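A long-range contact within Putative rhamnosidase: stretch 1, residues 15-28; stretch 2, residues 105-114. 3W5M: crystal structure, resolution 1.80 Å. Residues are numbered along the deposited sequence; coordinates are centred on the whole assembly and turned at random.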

# COMPACT_ATOMS: atom_id res chain seq x y z
N GLN A 15 -7.71 -15.37 -14.03
CA GLN A 15 -8.48 -15.81 -15.17
C GLN A 15 -8.47 -14.71 -16.23
O GLN A 15 -8.76 -13.55 -15.94
N ARG A 16 -8.07 -15.06 -17.45
CA ARG A 16 -8.13 -14.11 -18.58
C ARG A 16 -7.37 -12.78 -18.39
O ARG A 16 -7.94 -11.69 -18.55
N PRO A 17 -6.06 -12.84 -18.06
CA PRO A 17 -5.34 -11.58 -17.89
C PRO A 17 -5.22 -10.86 -19.22
O PRO A 17 -4.92 -11.48 -20.24
N LEU A 18 -5.47 -9.56 -19.19
CA LEU A 18 -5.40 -8.71 -20.37
C LEU A 18 -4.17 -7.83 -20.22
O LEU A 18 -4.10 -6.97 -19.32
N GLY A 19 -3.21 -8.00 -21.13
CA GLY A 19 -2.00 -7.16 -21.11
C GLY A 19 -0.89 -7.80 -20.27
O GLY A 19 -0.31 -7.16 -19.41
N LEU A 20 -0.61 -9.07 -20.53
CA LEU A 20 0.36 -9.85 -19.76
C LEU A 20 1.64 -9.94 -20.59
O LEU A 20 1.60 -10.43 -21.73
N ASP A 21 2.76 -9.50 -20.03
CA ASP A 21 4.01 -9.46 -20.78
C ASP A 21 4.98 -10.63 -20.58
O ASP A 21 6.02 -10.66 -21.24
N ALA A 22 4.64 -11.59 -19.71
CA ALA A 22 5.49 -12.76 -19.46
C ALA A 22 5.81 -13.49 -20.78
O ALA A 22 4.91 -13.73 -21.59
N ALA A 23 7.09 -13.81 -21.01
CA ALA A 23 7.47 -14.62 -22.18
C ALA A 23 6.95 -16.07 -22.08
O ALA A 23 6.60 -16.73 -23.09
N HIS A 24 6.94 -16.58 -20.86
CA HIS A 24 6.48 -17.93 -20.58
C HIS A 24 5.43 -17.92 -19.48
O HIS A 24 5.70 -18.34 -18.33
N PRO A 25 4.21 -17.44 -19.82
CA PRO A 25 3.15 -17.33 -18.79
C PRO A 25 2.88 -18.69 -18.16
O PRO A 25 2.84 -19.70 -18.86
N ARG A 26 2.65 -18.71 -16.84
CA ARG A 26 2.49 -19.97 -16.09
C ARG A 26 1.03 -20.33 -15.96
O ARG A 26 0.23 -19.55 -15.43
N LEU A 27 0.71 -21.54 -16.39
CA LEU A 27 -0.67 -21.99 -16.53
C LEU A 27 -1.02 -22.90 -15.35
O LEU A 27 -0.16 -23.68 -14.88
N SER A 28 -2.26 -22.82 -14.86
CA SER A 28 -2.70 -23.66 -13.75
C SER A 28 -4.07 -24.26 -14.03
O SER A 28 -4.93 -23.59 -14.64
N PRO A 105 -12.52 -23.51 -23.30
CA PRO A 105 -11.45 -22.61 -23.77
C PRO A 105 -11.33 -21.33 -22.95
O PRO A 105 -12.34 -20.74 -22.55
N SER A 106 -10.09 -20.90 -22.69
CA SER A 106 -9.87 -19.65 -21.99
C SER A 106 -8.85 -18.85 -22.79
O SER A 106 -8.47 -19.26 -23.88
N TRP A 107 -8.40 -17.71 -22.27
CA TRP A 107 -7.44 -16.92 -23.03
C TRP A 107 -6.58 -16.05 -22.13
O TRP A 107 -6.95 -15.77 -20.97
N TRP A 108 -5.42 -15.66 -22.64
CA TRP A 108 -4.69 -14.49 -22.11
C TRP A 108 -4.32 -13.61 -23.28
O TRP A 108 -4.28 -14.07 -24.42
N GLU A 109 -4.07 -12.33 -23.02
CA GLU A 109 -3.68 -11.43 -24.08
C GLU A 109 -2.40 -10.71 -23.70
O GLU A 109 -2.29 -10.12 -22.62
N THR A 110 -1.41 -10.74 -24.60
CA THR A 110 -0.16 -10.05 -24.34
C THR A 110 -0.33 -8.55 -24.46
O THR A 110 -1.20 -8.04 -25.22
N GLY A 111 0.50 -7.83 -23.72
CA GLY A 111 0.61 -6.40 -23.91
C GLY A 111 1.63 -6.03 -24.97
O GLY A 111 1.87 -6.78 -25.94
N LEU A 112 2.27 -4.88 -24.77
CA LEU A 112 3.17 -4.31 -25.76
C LEU A 112 4.53 -5.00 -25.76
O LEU A 112 5.28 -4.88 -26.73
N MET A 113 4.85 -5.69 -24.67
CA MET A 113 6.09 -6.49 -24.55
C MET A 113 7.33 -5.73 -25.00
O MET A 113 8.06 -6.19 -25.89
N GLY A 114 7.58 -4.57 -24.42
CA GLY A 114 8.81 -3.86 -24.74
C GLY A 114 8.62 -2.43 -25.19
O GLY A 114 7.65 -2.11 -25.89

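The backbone fixes the frame in which the side chains pack. Leu 18 and Glu 109 form a parallel bridge: Glu 109 N donates to Pro 17 O (3.0 Å, 162°), and Glu 109 O accepts from both Gly 19 N (2.7 Å, 140°) and Leu 20 N (2.9 Å, 168°). Leu 18 and Glu 109 therefore share one face of the sheet. Leu 18, with chi1 t and chi2 p, brings CD1 to 3.6 Å from Glu 109 CD and 4.3 Å from Trp 107 CZ3. Glu 109 is extended (chi1 t, chi2 t), so that contact is with the end of its chain; both its carboxylate oxygens are hydrogen-bonded elsewhere in the structure.

The two tryptophans take chi1 p but serve different neighbours. The CA-to-CB bond of Trp 107 points sideways, yet chi1 of 58° and chi2 of -98° bring its indole back to the first stretch. There Arg 16 CB lies 3.7 Å from the centroid of the six-membered ring of Trp 107, 13° off the normal, a CH-pi contact over the face. Arg 16 (chi1 m, chi2 t, chi3 m) continues along the indole, its CD 3.4 Å from Trp 107 NE1. Trp 108, with chi1 79° and chi2 94°, is buried among apolar groups. Pro 17 CG meets Trp 108 CB at 3.7 Å, Pro 25 CG reaches Trp 108 CZ2 at 3.7 Å with the proline CB over one ring face, and Leu 20 CD2 (chi1 t, chi2 p) approaches Trp 108 CD1 at 4.0 Å. Leu 27, chi1 m and chi2 t, adds CD2 at 4.3 Å from Trp 108 CZ3.

Ser 106 points toward the first stretch with chi1 t, and two waters connect its hydroxyl to Arg 16. One lies 2.9 Å from Ser 106 OG and accepts a weak bond from Arg 16 N at 3.5 Å; the other accepts from Arg 16 NH1 at 2.8 Å and is weakly bonded to Ser 106 OG at 3.4 Å.

At the far end, Asp 21 starts sideways, but chi1 of -80° brings its carboxylate nearer to the second stretch, where OD1 accepts from Met 113 N (3.2 Å, 135°). Gly 111 leaves this space free: an ideal CB there would lie 2.9 Å from Asp 21 OD1, a clash. Met 113 (chi1 m, chi2 t, chi3 107°) also turns inward from a sideways start, placing CG 3.2 Å from Asp 21 OD1 and CE 3.8 Å from Ala 22 O.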

# COMPACT_ATOMS: atom_id res chain seq x y z
CB GLN A 15 -9.92 -16.12 -14.73
CG GLN A 15 -10.03 -17.23 -13.70
CD GLN A 15 -11.28 -18.07 -13.91
OE1 GLN A 15 -12.40 -17.58 -13.83
NE2 GLN A 15 -11.08 -19.33 -14.24
CB ARG A 16 -9.60 -13.86 -18.99
CG ARG A 16 -10.36 -15.13 -19.34
CD ARG A 16 -11.83 -14.84 -19.64
NE ARG A 16 -12.48 -14.34 -18.43
CZ ARG A 16 -13.02 -15.09 -17.48
NH1 ARG A 16 -13.05 -16.42 -17.56
NH2 ARG A 16 -13.52 -14.50 -16.42
CB PRO A 17 -3.95 -12.01 -17.42
CG PRO A 17 -3.81 -13.43 -17.84
CD PRO A 17 -5.21 -14.02 -17.83
CB LEU A 18 -6.65 -7.81 -20.42
CG LEU A 18 -6.78 -6.80 -21.56
CD1 LEU A 18 -7.16 -7.50 -22.86
CD2 LEU A 18 -7.88 -5.80 -21.22
CB LEU A 20 -0.20 -11.25 -19.49
CG LEU A 20 0.65 -12.20 -18.63
CD1 LEU A 20 0.65 -11.75 -17.18
CD2 LEU A 20 0.11 -13.62 -18.70
CB ASP A 21 4.72 -8.10 -20.57
CG ASP A 21 4.13 -6.99 -21.46
OD1 ASP A 21 3.36 -7.30 -22.39
OD2 ASP A 21 4.43 -5.79 -21.23
CB ALA A 22 4.82 -13.71 -18.48
CB ALA A 23 8.98 -14.60 -22.38
CB HIS A 24 7.68 -18.81 -20.20
CG HIS A 24 8.76 -18.79 -21.23
ND1 HIS A 24 8.68 -19.53 -22.39
CD2 HIS A 24 9.89 -18.05 -21.33
CE1 HIS A 24 9.74 -19.29 -23.14
NE2 HIS A 24 10.49 -18.39 -22.52
CB PRO A 25 1.92 -16.82 -19.57
CG PRO A 25 2.26 -16.94 -21.01
CD PRO A 25 3.76 -16.97 -21.13
CB ARG A 26 3.15 -19.86 -14.73
CG ARG A 26 4.67 -19.74 -14.84
CD ARG A 26 5.30 -19.34 -13.49
NE ARG A 26 4.82 -18.01 -13.10
CZ ARG A 26 4.96 -17.49 -11.88
NH1 ARG A 26 5.57 -18.16 -10.91
NH2 ARG A 26 4.48 -16.29 -11.64
CB LEU A 27 -0.78 -22.79 -17.84
CG LEU A 27 -0.37 -22.05 -19.12
CD1 LEU A 27 -0.43 -23.01 -20.30
CD2 LEU A 27 -1.28 -20.87 -19.35
CB SER A 28 -2.78 -22.85 -12.45
OG SER A 28 -1.48 -22.45 -11.99
CB PRO A 105 -11.87 -22.30 -25.21
CG PRO A 105 -12.58 -23.56 -25.63
CD PRO A 105 -13.39 -23.93 -24.41
CB SER A 106 -9.38 -19.91 -20.55
OG SER A 106 -9.38 -18.68 -19.82
CB TRP A 107 -8.17 -16.06 -24.10
CG TRP A 107 -9.22 -15.10 -23.56
CD1 TRP A 107 -10.59 -15.31 -23.51
CD2 TRP A 107 -9.00 -13.78 -23.02
NE1 TRP A 107 -11.21 -14.21 -22.96
CE2 TRP A 107 -10.27 -13.26 -22.66
CE3 TRP A 107 -7.86 -12.98 -22.80
CZ2 TRP A 107 -10.43 -11.99 -22.09
CZ3 TRP A 107 -8.02 -11.71 -22.23
CH2 TRP A 107 -9.30 -11.23 -21.88
CB TRP A 108 -3.47 -14.89 -21.27
CG TRP A 108 -2.23 -15.28 -22.06
CD1 TRP A 108 -1.19 -14.47 -22.42
CD2 TRP A 108 -1.91 -16.59 -22.56
NE1 TRP A 108 -0.24 -15.19 -23.11
CE2 TRP A 108 -0.65 -16.49 -23.21
CE3 TRP A 108 -2.55 -17.84 -22.50
CZ2 TRP A 108 -0.03 -17.59 -23.80
CZ3 TRP A 108 -1.93 -18.93 -23.10
CH2 TRP A 108 -0.68 -18.80 -23.73
CB GLU A 109 -4.82 -10.44 -24.38
CG GLU A 109 -4.54 -9.52 -25.57
CD GLU A 109 -5.70 -8.60 -25.91
OE1 GLU A 109 -6.84 -9.11 -26.04
OE2 GLU A 109 -5.50 -7.38 -26.07
CB THR A 110 0.96 -10.54 -25.29
OG1 THR A 110 0.57 -10.32 -26.65
CG2 THR A 110 1.20 -12.00 -25.08
CB LEU A 112 3.31 -2.82 -25.52
CG LEU A 112 2.05 -1.97 -25.81
CD1 LEU A 112 2.34 -0.49 -25.68
CD2 LEU A 112 1.46 -2.26 -27.18
CB MET A 113 5.97 -7.78 -25.36
CG MET A 113 4.84 -8.68 -24.93
SD MET A 113 4.92 -10.25 -25.79
CE MET A 113 5.49 -11.37 -24.50
O HOH W 1 -6.91 -18.15 -18.50
O HOH W 2 -12.61 -17.75 -19.96